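Local coordinates for 2-hydroxyisobutyryl-CoA mutase large subunit (Aquincola tertiaricarbonis, PDB 4R3U) that catalyses, together with its small cobalamin-binding subunit, the B12-dependent interconversion of 2-hydroxyisobutyryl-CoA and (S)-3-hydroxybutyryl-CoA, at the interface of chains A and B. Numbering follows the deposited sequence. Chains: chain A/B, 2-hydroxyisobutyryl-CoA mutase large subunit.

The interface of chains A and B. Residues chain A 356, 360, 477-478; chain B 398, 401-402, 406.
A:Arg360 and B:Glu406 meet side-on in a salt bridge between the two large subunits of this acyl-CoA mutase, part of a two-fold symmetric interface in its heterotetramer. The arginine, on helix 357-370, runs extended from CG to NE (chi2 -179°) and presents the NE edge of its guanidinium to the carboxylate, the two planes lying 18° apart. A:Arg360 NE donates almost straight to the syn lone pair of B:Glu406 OE1, 3.0 Å away. A:Arg360 NH2 donates to B:Glu406 OE2 at 2.9 Å, on its syn side but 16° out of the carboxylate plane. An arginine suits this place because NE and NH2 share one edge and match the two carboxylate oxygens; the paired bonds restrain both flat groups in rotation. A:Arg360 NH2 also donates to the backbone carbonyl O of A:Ile478 at 2.8 Å. The A:Ile478 amide N donates to B:Glu406 OE2, 2.8 Å away, nearly along its C-O axis, so OE2 accepts from both. A methionine in place of A:Arg360 would probably leave the B:Glu406 carboxylate without its opposite charge and the A:Ile478 carbonyl without this donor.

Beside the polar cluster, branched aliphatic side chains suit the seam, each offering carbons to several neighbours. B:Ile402, on helix 390-405, turns CD1 to both methyls of A:Val356, and its CG1 lies 3.8 Å from A:Ile478 CG1. A:Ile478 CG2 rests 3.7 Å from B:Arg398 CD; B:Arg398 NH1 donates to B:Gln401 OE1 within the same helix.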
# COMPACT_ATOMS: atom_id res chain seq x y z
N VAL A 356 -0.85 -11.01 1.86
CA VAL A 356 0.24 -10.11 1.49
C VAL A 356 -0.06 -9.39 0.14
O VAL A 356 0.42 -8.29 -0.10
CB VAL A 356 1.57 -10.91 1.55
CG1 VAL A 356 2.18 -11.16 0.19
CG2 VAL A 356 2.54 -10.27 2.49
N ARG A 360 0.69 -5.52 -2.12
CA ARG A 360 1.06 -5.49 -3.53
C ARG A 360 0.08 -4.65 -4.31
O ARG A 360 0.50 -3.75 -5.04
CB ARG A 360 1.07 -6.92 -4.10
CG ARG A 360 2.19 -7.80 -3.57
CD ARG A 360 2.14 -9.16 -4.20
NE ARG A 360 3.37 -9.90 -3.94
CZ ARG A 360 3.45 -11.08 -3.34
NH1 ARG A 360 2.35 -11.70 -2.93
NH2 ARG A 360 4.64 -11.65 -3.15
N VAL A 477 10.22 -12.76 -5.23
CA VAL A 477 8.77 -12.97 -5.13
C VAL A 477 8.54 -13.48 -3.69
O VAL A 477 8.84 -14.64 -3.38
CB VAL A 477 8.12 -13.84 -6.25
CG1 VAL A 477 6.62 -14.00 -6.00
CG2 VAL A 477 8.36 -13.21 -7.62
N ILE A 478 8.09 -12.56 -2.81
CA ILE A 478 7.82 -12.83 -1.40
C ILE A 478 6.76 -13.97 -1.29
O ILE A 478 5.72 -13.93 -1.97
CB ILE A 478 7.43 -11.53 -0.60
CG1 ILE A 478 8.39 -10.32 -0.82
CG2 ILE A 478 7.19 -11.79 0.87
CD1 ILE A 478 9.91 -10.49 -0.53
N ARG B 398 6.25 -8.28 6.10
CA ARG B 398 6.02 -8.61 4.69
C ARG B 398 5.78 -7.34 3.87
O ARG B 398 6.22 -7.26 2.71
CB ARG B 398 4.88 -9.63 4.51
CG ARG B 398 5.12 -11.02 5.10
CD ARG B 398 6.22 -11.82 4.43
NE ARG B 398 6.49 -13.05 5.18
CZ ARG B 398 7.47 -13.20 6.07
NH1 ARG B 398 8.31 -12.21 6.32
NH2 ARG B 398 7.62 -14.35 6.70
N GLN B 401 9.23 -5.77 3.28
CA GLN B 401 9.92 -6.69 2.35
C GLN B 401 9.39 -6.61 0.92
O GLN B 401 10.19 -6.74 0.02
CB GLN B 401 9.87 -8.12 2.89
CG GLN B 401 10.60 -8.25 4.24
CD GLN B 401 10.10 -9.40 5.08
OE1 GLN B 401 9.07 -10.04 4.79
NE2 GLN B 401 10.80 -9.68 6.16
N ILE B 402 8.08 -6.34 0.72
CA ILE B 402 7.48 -6.14 -0.60
C ILE B 402 7.95 -4.81 -1.20
O ILE B 402 8.29 -4.76 -2.39
CB ILE B 402 5.91 -6.31 -0.54
CG1 ILE B 402 5.55 -7.82 -0.64
CG2 ILE B 402 5.18 -5.51 -1.65
CD1 ILE B 402 4.33 -8.22 -0.03
N GLU B 406 10.10 -5.94 -4.10
CA GLU B 406 9.25 -6.08 -5.28
C GLU B 406 8.88 -4.80 -6.02
O GLU B 406 8.57 -4.87 -7.22
CB GLU B 406 7.98 -6.87 -4.93
CG GLU B 406 8.23 -8.28 -4.44
CD GLU B 406 6.97 -9.11 -4.46
OE1 GLU B 406 5.89 -8.57 -4.79
OE2 GLU B 406 7.05 -10.30 -4.08